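Local coordinates for uncharacterized esterase YxiM (Bacillus subtilis, PDB 2O14), which is an uncharacterized member of the GDSL lipolytic family that probably hydrolyses ester bonds, at residues A[67-72]-A[134-139]; A[73-78]-A[106-111]; A[247-252]-A[295-300]. All coordinates share one frame; numbering follows the deposited sequence.

Contacts 1 and 2 belong to the galactose-binding-like beta domain, and their centres lie about 9 Å apart. The chain runs from Tyr72 of contact 1 straight into Gly73 of contact 2, and a probable hydrogen bond of 2.8 Å from Gly73 N to Thr137 OG1 ties the two together. Contact 3 lies in the GDSL hydrolase domain, with its centre about 34 Å from that of contact 1 and about 31 Å from that of contact 2. The Phe69 side chain of contact 1 stands about 14 Å from the bound manganese ion. All three contacts are away from the manganese site and from the probable catalytic residues Ser171, Asp339 and His342.

Contact 1 (A[67-72]-A[134-139]); sequences VEFLAY and LLVTEG
Phe69 lays its ring against Leu135 and Val136, joining the two sheets of the beta sandwich that forms the galactose-binding-like domain. Strand 65-69 belongs to one sheet and strand 131-138 to the other. Their short segments approach to 7.4 Å at 61°, which indicates face-to-face packing without backbone pairing. The tight part of the contact is built around the Phe69 ring. One face lies over the backbone of strand 131-138, with Val136 N 3.6 Å above the plane and over the ring centre. At one corner of the ring, CE1 of Phe69 meets CB of Leu135 at 3.5 Å; at another, CE2 of Phe69 touches CG2 of Val136 at 3.7 Å. Leu147 of strand 146-156 also packs on both Phe69 and Val136.

Toward the partly exposed side, where the chain has left the strand, Tyr72 takes over. Its CB lies 3.3 Å from OG1 of Thr137, a hydroxyl already engaged by Gly73 N. Phe145 meets the tyrosine ring edge-to-face. Farther out the contact is partly exposed and polar, with no clear hydrogen bond directly between the segments: the Glu138 carboxylate is turned 55° from the ring plane, and its OE2 reaches the ring edge 3.2 Å from CE2 of Tyr72.

Contact 2 (A[73-78]-A[106-111]); sequences GTKSNN and EGVFQV
Thr74 and Lys75, in the loop between strands 65-69 and 80-83, lean over the turn at Glu106-Gly107 of the hairpin formed by strands 100-105 and 108-115, the latter an outermost strand of the five-stranded sheet of the beta sandwich.

The apolar part is a CH-pi contact. CG2 of Thr74 stands 3.7 Å from the centroid of the Phe109 ring and only 8° off its normal, so the methyl sits squarely over the middle of one face. It gets there because CG2 is anti to the carbonyl carbon of Thr74. Behind the methyl, CB of Thr74 lies 3.6 Å from Gly107 O.

The polar part is carried by Lys75. Its chain bends at chi2 and is extended beyond, which brings NZ to Gly107 O in a short hydrogen bond of 2.6 Å; the C=O...N angle is 152°, and the donor is somewhat tilted from the carbonyl plane. The same ammonium forms a salt bridge with Glu222 on helix 220-225 of the hydrolase domain, and Val108 and Phe109 also touch that helix. The contact therefore lies where the two domains meet.

Backbone geometry shapes both partners. Gly73 to Ser76 form a type I beta turn, closed by Ser76 N to Gly73 O at 2.9 Å. Ser76 OG then accepts from Asn78 N at 3.1 Å in an ST turn. On the hairpin, Gly107 has positive phi, which by itself favours glycine. The turn and hairpin meet directly where CA of Gly107 directs a C-H at Thr74 O, 3.2 Å away, with 154° at the hydrogen.

Contact 3 (A[247-252]-A[295-300]); sequences HKESEA and RWYRAS
Tyr297 and Glu251 overlap as they run in opposite directions, and each end of the overlap is closed by a hydrogen bond. At one end the phenol OH of Tyr297 donates to Glu249 O at 2.9 Å, in the carbonyl plane and on a lone pair (C=O...O angle 144°). Glu251 N lies 3.4 Å from the same Tyr297 OH, but the angle is too poor for a bond. At the other end Ser300 OG donates to Glu251 OE2 at 2.7 Å, on the anti lone pair of OE2, away from the other oxygen. Glu251 reaches it with CG anti to its backbone N (chi1 -168°) and an extended chain.

Between these bonds, CA of Glu251 makes a CH-pi contact over one face of the Tyr297 ring, 3.7 Å from the centroid and offset toward the rim, and CG of Glu251 is 3.4 Å from CD1 of Tyr297. Phe254 also meets this ring. Outside partners serve other polar groups: Glu249 OE1 accepts from Arg213 N, and Ser250 OG caps Glu253 N. Glu251 opens its helix, whose N-terminal end would be expected to favour its negative charge. Ser250 and Tyr297 occupy the N-cap positions of helices 251-266 and 298-307, so the contact joins two helix starts of the alpha/beta SGNH-hydrolase fold.

Contact 1 (A[67-72]-A[134-139])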
loop_
_atom_site.group_PDB
_atom_site.type_symbol
_atom_site.label_atom_id
_atom_site.label_comp_id
_atom_site.label_asym_id
_atom_site.label_seq_id
_atom_site.Cartn_x
_atom_site.Cartn_y
_atom_site.Cartn_z
ATOM N N VAL A 67 13.609 -2.311 18.133
ATOM C CA VAL A 67 13.078 -3.490 18.805
ATOM C C VAL A 67 12.658 -4.399 17.664
ATOM O O VAL A 67 12.261 -3.918 16.597
ATOM C CB VAL A 67 11.825 -3.186 19.667
ATOM C CG1 VAL A 67 12.231 -2.501 20.970
ATOM C CG2 VAL A 67 10.856 -2.324 18.883
ATOM N N GLU A 68 12.767 -5.703 17.872
ATOM C CA GLU A 68 12.372 -6.662 16.850
ATOM C C GLU A 68 11.160 -7.465 17.313
ATOM O O GLU A 68 11.123 -7.954 18.443
ATOM C CB GLU A 68 13.516 -7.623 16.548
ATOM C CG GLU A 68 13.188 -8.599 15.444
ATOM C CD GLU A 68 14.344 -9.507 15.112
ATOM O OE1 GLU A 68 15.475 -9.222 15.562
ATOM O OE2 GLU A 68 14.118 -10.500 14.389
ATOM N N PHE A 69 10.164 -7.583 16.448
ATOM C CA PHE A 69 8.976 -8.354 16.784
ATOM C C PHE A 69 9.266 -9.807 16.421
ATOM O O PHE A 69 9.381 -10.148 15.241
ATOM C CB PHE A 69 7.776 -7.834 15.999
ATOM C CG PHE A 69 7.333 -6.457 16.416
ATOM C CD1 PHE A 69 6.231 -6.288 17.246
ATOM C CD2 PHE A 69 8.025 -5.327 15.981
ATOM C CE1 PHE A 69 5.819 -5.009 17.638
ATOM C CE2 PHE A 69 7.620 -4.045 16.367
ATOM C CZ PHE A 69 6.517 -3.889 17.194
ATOM N N LEU A 70 9.397 -10.648 17.444
ATOM C CA LEU A 70 9.686 -12.067 17.262
ATOM C C LEU A 70 8.425 -12.858 16.912
ATOM O O LEU A 70 8.487 -13.909 16.277
ATOM C CB LEU A 70 10.336 -12.629 18.526
ATOM C CG LEU A 70 11.641 -11.935 18.923
ATOM C CD1 LEU A 70 12.211 -12.587 20.177
ATOM C CD2 LEU A 70 12.633 -12.024 17.778
ATOM N N ALA A 71 7.284 -12.350 17.355
ATOM C CA ALA A 71 5.998 -12.952 17.052
ATOM C C ALA A 71 5.327 -11.872 16.216
ATOM O O ALA A 71 5.460 -10.686 16.518
ATOM C CB ALA A 71 5.219 -13.209 18.329
ATOM N N TYR A 72 4.637 -12.260 15.149
ATOM C CA TYR A 72 3.978 -11.274 14.303
ATOM C C TYR A 72 2.679 -11.794 13.697
ATOM O O TYR A 72 2.166 -12.830 14.111
ATOM C CB TYR A 72 4.933 -10.805 13.199
ATOM C CG TYR A 72 5.606 -11.942 12.478
ATOM C CD1 TYR A 72 6.772 -12.514 12.979
ATOM C CD2 TYR A 72 5.040 -12.488 11.335
ATOM C CE1 TYR A 72 7.353 -13.611 12.354
ATOM C CE2 TYR A 72 5.608 -13.582 10.706
ATOM C CZ TYR A 72 6.760 -14.139 11.221
ATOM O OH TYR A 72 7.297 -15.242 10.608
ATOM N N LEU A 134 0.033 -1.530 17.630
ATOM C CA LEU A 134 0.786 -1.674 16.392
ATOM C C LEU A 134 1.957 -2.653 16.460
ATOM O O LEU A 134 2.508 -2.915 17.528
ATOM C CB LEU A 134 1.286 -0.275 15.986
ATOM C CG LEU A 134 2.209 -0.028 14.792
ATOM C CD1 LEU A 134 2.178 1.452 14.434
ATOM C CD2 LEU A 134 3.631 -0.471 15.128
ATOM N N LEU A 135 2.315 -3.213 15.309
ATOM C CA LEU A 135 3.457 -4.117 15.221
ATOM C C LEU A 135 3.980 -4.072 13.795
ATOM O O LEU A 135 3.291 -3.599 12.885
ATOM C CB LEU A 135 3.080 -5.565 15.576
ATOM C CG LEU A 135 2.286 -6.426 14.579
ATOM C CD1 LEU A 135 2.636 -7.892 14.792
ATOM C CD2 LEU A 135 0.783 -6.201 14.742
ATOM N N VAL A 136 5.211 -4.529 13.615
ATOM C CA VAL A 136 5.818 -4.595 12.294
ATOM C C VAL A 136 5.648 -6.075 12.018
ATOM O O VAL A 136 5.895 -6.898 12.900
ATOM C CB VAL A 136 7.306 -4.202 12.337
ATOM C CG1 VAL A 136 7.925 -4.310 10.944
ATOM C CG2 VAL A 136 7.433 -2.777 12.856
ATOM N N THR A 137 5.224 -6.424 10.813
ATOM C CA THR A 137 4.961 -7.823 10.534
ATOM C C THR A 137 5.364 -8.331 9.160
ATOM O O THR A 137 5.855 -7.592 8.298
ATOM C CB THR A 137 3.459 -8.119 10.735
ATOM O OG1 THR A 137 3.218 -9.530 10.650
ATOM C CG2 THR A 137 2.646 -7.398 9.675
ATOM N N GLU A 138 5.099 -9.612 8.964
ATOM C CA GLU A 138 5.439 -10.301 7.743
ATOM C C GLU A 138 5.201 -9.580 6.445
ATOM O O GLU A 138 4.080 -9.215 6.075
ATOM C CB GLU A 138 4.756 -11.663 7.680
ATOM C CG GLU A 138 5.612 -12.712 6.994
ATOM C CD GLU A 138 5.018 -14.100 7.083
ATOM O OE1 GLU A 138 3.987 -14.345 6.423
ATOM O OE2 GLU A 138 5.576 -14.943 7.822
ATOM N N GLY A 139 6.331 -9.363 5.793
ATOM C CA GLY A 139 6.398 -8.777 4.487
ATOM C C GLY A 139 7.110 -9.994 3.934
ATOM O O GLY A 139 6.470 -10.916 3.435
HETATM O O HOH W 1 8.788 -15.229 8.672
#

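Contact 2 (A[73-78]-A[106-111])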
loop_
_atom_site.group_PDB
_atom_site.type_symbol
_atom_site.label_atom_id
_atom_site.label_comp_id
_atom_site.label_asym_id
_atom_site.label_seq_id
_atom_site.Cartn_x
_atom_site.Cartn_y
_atom_site.Cartn_z
ATOM N N GLY A 73 2.167 -11.069 12.704
ATOM C CA GLY A 73 0.906 -11.423 12.071
ATOM C C GLY A 73 -0.096 -10.354 12.485
ATOM O O GLY A 73 -0.059 -9.888 13.626
ATOM N N THR A 74 -0.994 -9.965 11.584
ATOM C CA THR A 74 -1.964 -8.910 11.879
ATOM C C THR A 74 -2.826 -9.109 13.127
ATOM O O THR A 74 -3.322 -8.141 13.697
ATOM C CB THR A 74 -2.899 -8.654 10.668
ATOM O OG1 THR A 74 -3.713 -9.809 10.426
ATOM C CG2 THR A 74 -2.071 -8.345 9.414
ATOM N N LYS A 75 -3.007 -10.354 13.555
ATOM C CA LYS A 75 -3.818 -10.637 14.740
ATOM C C LYS A 75 -2.965 -10.927 15.969
ATOM O O LYS A 75 -3.484 -11.226 17.041
ATOM C CB LYS A 75 -4.743 -11.826 14.475
ATOM C CG LYS A 75 -6.152 -11.439 14.049
ATOM C CD LYS A 75 -6.163 -10.499 12.861
ATOM C CE LYS A 75 -7.589 -10.152 12.479
ATOM N NZ LYS A 75 -7.659 -9.270 11.302
ATOM N N SER A 76 -1.653 -10.835 15.818
ATOM C CA SER A 76 -0.763 -11.106 16.939
ATOM C C SER A 76 -0.990 -10.137 18.097
ATOM O O SER A 76 -1.328 -8.970 17.891
ATOM C CB SER A 76 0.693 -11.020 16.482
ATOM O OG SER A 76 1.567 -11.284 17.560
ATOM N N ASN A 77 -0.813 -10.634 19.314
ATOM C CA ASN A 77 -0.969 -9.815 20.506
ATOM C C ASN A 77 0.365 -9.175 20.838
ATOM O O ASN A 77 0.461 -8.384 21.777
ATOM C CB ASN A 77 -1.432 -10.667 21.693
ATOM C CG ASN A 77 -2.922 -10.924 21.673
ATOM O OD1 ASN A 77 -3.400 -11.919 22.218
ATOM N ND2 ASN A 77 -3.672 -10.015 21.050
ATOM N N ASN A 78 1.391 -9.530 20.065
ATOM C CA ASN A 78 2.732 -8.991 20.261
ATOM C C ASN A 78 2.803 -7.562 19.723
ATOM O O ASN A 78 3.553 -7.280 18.787
ATOM C CB ASN A 78 3.767 -9.852 19.528
ATOM C CG ASN A 78 5.196 -9.507 19.925
ATOM O OD1 ASN A 78 6.133 -9.669 19.139
ATOM N ND2 ASN A 78 5.371 -9.046 21.156
ATOM N N GLU A 106 -4.465 -2.250 14.873
ATOM C CA GLU A 106 -5.884 -2.519 15.050
ATOM C C GLU A 106 -6.322 -3.791 14.320
ATOM O O GLU A 106 -7.438 -3.868 13.805
ATOM C CB GLU A 106 -6.710 -1.327 14.566
ATOM C CG GLU A 106 -6.355 -0.019 15.265
ATOM C CD GLU A 106 -6.336 -0.151 16.785
ATOM O OE1 GLU A 106 -5.228 -0.225 17.362
ATOM O OE2 GLU A 106 -7.431 -0.192 17.399
ATOM N N GLY A 107 -5.426 -4.776 14.266
ATOM C CA GLY A 107 -5.736 -6.048 13.632
ATOM C C GLY A 107 -5.663 -6.170 12.119
ATOM O O GLY A 107 -6.022 -7.220 11.577
ATOM N N VAL A 108 -5.199 -5.133 11.428
ATOM C CA VAL A 108 -5.106 -5.186 9.966
ATOM C C VAL A 108 -3.880 -4.463 9.416
ATOM O O VAL A 108 -3.258 -3.658 10.112
ATOM C CB VAL A 108 -6.354 -4.563 9.291
ATOM C CG1 VAL A 108 -7.608 -5.312 9.715
ATOM C CG2 VAL A 108 -6.469 -3.091 9.655
ATOM N N PHE A 109 -3.533 -4.753 8.164
ATOM C CA PHE A 109 -2.397 -4.096 7.530
ATOM C C PHE A 109 -2.665 -2.599 7.394
ATOM O O PHE A 109 -3.801 -2.189 7.138
ATOM C CB PHE A 109 -2.155 -4.673 6.136
ATOM C CG PHE A 109 -1.492 -6.018 6.139
ATOM C CD1 PHE A 109 -0.257 -6.195 6.752
ATOM C CD2 PHE A 109 -2.073 -7.096 5.484
ATOM C CE1 PHE A 109 0.398 -7.428 6.711
ATOM C CE2 PHE A 109 -1.428 -8.336 5.434
ATOM C CZ PHE A 109 -0.187 -8.501 6.049
ATOM N N GLN A 110 -1.622 -1.790 7.566
ATOM C CA GLN A 110 -1.738 -0.340 7.426
ATOM C C GLN A 110 -0.772 0.134 6.332
ATOM O O GLN A 110 -1.113 1.008 5.532
ATOM C CB GLN A 110 -1.404 0.362 8.742
ATOM C CG GLN A 110 -2.307 0.013 9.928
ATOM C CD GLN A 110 -3.717 0.561 9.794
ATOM O OE1 GLN A 110 -3.934 1.605 9.183
ATOM N NE2 GLN A 110 -4.680 -0.129 10.394
ATOM N N VAL A 111 0.435 -0.430 6.308
ATOM C CA VAL A 111 1.432 -0.075 5.293
ATOM C C VAL A 111 1.971 -1.376 4.699
ATOM O O VAL A 111 2.333 -2.291 5.438
ATOM C CB VAL A 111 2.622 0.735 5.887
ATOM C CG1 VAL A 111 3.529 1.221 4.759
ATOM C CG2 VAL A 111 2.108 1.927 6.692
#

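Contact 3 (A[247-252]-A[295-300])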
loop_
_atom_site.group_PDB
_atom_site.type_symbol
_atom_site.label_atom_id
_atom_site.label_comp_id
_atom_site.label_asym_id
_atom_site.label_seq_id
_atom_site.Cartn_x
_atom_site.Cartn_y
_atom_site.Cartn_z
ATOM N N HIS A 247 -0.402 -20.266 -10.330
ATOM C CA HIS A 247 -1.437 -19.904 -9.364
ATOM C C HIS A 247 -2.709 -20.703 -9.614
ATOM O O HIS A 247 -3.605 -20.743 -8.771
ATOM C CB HIS A 247 -1.766 -18.407 -9.453
ATOM C CG HIS A 247 -0.586 -17.512 -9.236
ATOM N ND1 HIS A 247 0.143 -17.510 -8.065
ATOM C CD2 HIS A 247 -0.006 -16.591 -10.040
ATOM C CE1 HIS A 247 1.121 -16.628 -8.159
ATOM N NE2 HIS A 247 1.053 -16.055 -9.348
ATOM N N LYS A 248 -2.785 -21.330 -10.784
ATOM C CA LYS A 248 -3.945 -22.127 -11.161
ATOM C C LYS A 248 -5.231 -21.336 -10.937
ATOM O O LYS A 248 -6.192 -21.836 -10.360
ATOM C CB LYS A 248 -3.960 -23.431 -10.354
ATOM C CG LYS A 248 -2.668 -24.234 -10.516
ATOM C CD LYS A 248 -2.588 -25.422 -9.568
ATOM C CE LYS A 248 -3.455 -26.575 -10.034
ATOM N NZ LYS A 248 -3.024 -27.078 -11.371
ATOM N N GLU A 249 -5.229 -20.084 -11.387
ATOM C CA GLU A 249 -6.395 -19.219 -11.249
ATOM C C GLU A 249 -6.926 -18.886 -12.636
ATOM O O GLU A 249 -6.428 -17.973 -13.295
ATOM C CB GLU A 249 -6.027 -17.929 -10.511
ATOM C CG GLU A 249 -7.188 -16.954 -10.397
ATOM C CD GLU A 249 -6.769 -15.587 -9.886
ATOM O OE1 GLU A 249 -6.727 -15.385 -8.653
ATOM O OE2 GLU A 249 -6.470 -14.717 -10.725
ATOM N N SER A 250 -7.936 -19.637 -13.072
ATOM C CA SER A 250 -8.529 -19.445 -14.390
ATOM C C SER A 250 -9.131 -18.059 -14.513
ATOM O O SER A 250 -9.319 -17.359 -13.512
ATOM C CB SER A 250 -9.626 -20.480 -14.641
ATOM O OG SER A 250 -10.783 -20.179 -13.875
ATOM N N GLU A 251 -9.435 -17.662 -15.744
ATOM C CA GLU A 251 -10.034 -16.357 -15.967
ATOM C C GLU A 251 -11.382 -16.351 -15.259
ATOM O O GLU A 251 -11.806 -15.338 -14.708
ATOM C CB GLU A 251 -10.221 -16.094 -17.466
ATOM C CG GLU A 251 -10.570 -14.643 -17.771
ATOM C CD GLU A 251 -10.533 -14.319 -19.252
ATOM O OE1 GLU A 251 -9.786 -14.992 -19.996
ATOM O OE2 GLU A 251 -11.238 -13.375 -19.666
ATOM N N ALA A 252 -12.047 -17.500 -15.268
ATOM C CA ALA A 252 -13.340 -17.626 -14.613
ATOM C C ALA A 252 -13.202 -17.365 -13.111
ATOM O O ALA A 252 -13.979 -16.600 -12.538
ATOM C CB ALA A 252 -13.917 -19.016 -14.855
ATOM N N ARG A 295 -4.072 -8.986 -23.089
ATOM C CA ARG A 295 -3.262 -9.382 -21.943
ATOM C C ARG A 295 -3.946 -9.214 -20.591
ATOM O O ARG A 295 -4.917 -8.468 -20.450
ATOM C CB ARG A 295 -1.957 -8.579 -21.902
ATOM C CG ARG A 295 -0.898 -8.971 -22.913
ATOM C CD ARG A 295 0.386 -8.235 -22.577
ATOM N NE ARG A 295 1.494 -8.546 -23.475
ATOM C CZ ARG A 295 2.162 -9.694 -23.487
ATOM N NH1 ARG A 295 1.845 -10.671 -22.645
ATOM N NH2 ARG A 295 3.167 -9.857 -24.342
ATOM N N TRP A 296 -3.420 -9.933 -19.604
ATOM C CA TRP A 296 -3.881 -9.856 -18.226
ATOM C C TRP A 296 -5.392 -9.954 -17.983
ATOM O O TRP A 296 -5.934 -9.185 -17.189
ATOM C CB TRP A 296 -3.370 -8.543 -17.632
ATOM C CG TRP A 296 -2.025 -8.092 -18.171
ATOM C CD1 TRP A 296 -1.674 -6.818 -18.520
ATOM C CD2 TRP A 296 -0.842 -8.892 -18.344
ATOM N NE1 TRP A 296 -0.348 -6.771 -18.890
ATOM C CE2 TRP A 296 0.186 -8.028 -18.791
ATOM C CE3 TRP A 296 -0.551 -10.251 -18.159
ATOM C CZ2 TRP A 296 1.486 -8.481 -19.057
ATOM C CZ3 TRP A 296 0.745 -10.702 -18.421
ATOM C CH2 TRP A 296 1.746 -9.817 -18.866
ATOM N N TYR A 297 -6.068 -10.894 -18.644
ATOM C CA TYR A 297 -7.518 -11.070 -18.484
ATOM C C TYR A 297 -8.336 -9.789 -18.688
ATOM O O TYR A 297 -9.406 -9.633 -18.094
ATOM C CB TYR A 297 -7.863 -11.630 -17.096
ATOM C CG TYR A 297 -7.360 -13.030 -16.808
ATOM C CD1 TYR A 297 -7.200 -13.968 -17.828
ATOM C CD2 TYR A 297 -7.085 -13.429 -15.500
ATOM C CE1 TYR A 297 -6.778 -15.268 -17.548
ATOM C CE2 TYR A 297 -6.668 -14.723 -15.210
ATOM C CZ TYR A 297 -6.514 -15.639 -16.236
ATOM O OH TYR A 297 -6.093 -16.919 -15.944
ATOM N N ARG A 298 -7.842 -8.882 -19.524
ATOM C CA ARG A 298 -8.539 -7.623 -19.793
ATOM C C ARG A 298 -10.017 -7.812 -20.110
ATOM O O ARG A 298 -10.859 -7.031 -19.670
ATOM C CB ARG A 298 -7.864 -6.877 -20.950
ATOM C CG ARG A 298 -8.612 -5.629 -21.409
ATOM C CD ARG A 298 -7.713 -4.695 -22.204
ATOM N NE ARG A 298 -8.449 -3.544 -22.728
ATOM C CZ ARG A 298 -9.235 -3.582 -23.798
ATOM N NH1 ARG A 298 -9.389 -4.713 -24.471
ATOM N NH2 ARG A 298 -9.878 -2.493 -24.186
ATOM N N ALA A 299 -10.329 -8.851 -20.876
ATOM C CA ALA A 299 -11.708 -9.128 -21.262
ATOM C C ALA A 299 -12.652 -9.212 -20.058
ATOM O O ALA A 299 -13.751 -8.650 -20.079
ATOM C CB ALA A 299 -11.763 -10.426 -22.071
ATOM N N SER A 300 -12.219 -9.910 -19.011
ATOM C CA SER A 300 -13.027 -10.072 -17.806
ATOM C C SER A 300 -13.181 -8.781 -17.025
ATOM O O SER A 300 -14.222 -8.538 -16.413
ATOM C CB SER A 300 -12.416 -11.140 -16.893
ATOM O OG SER A 300 -12.496 -12.417 -17.500
#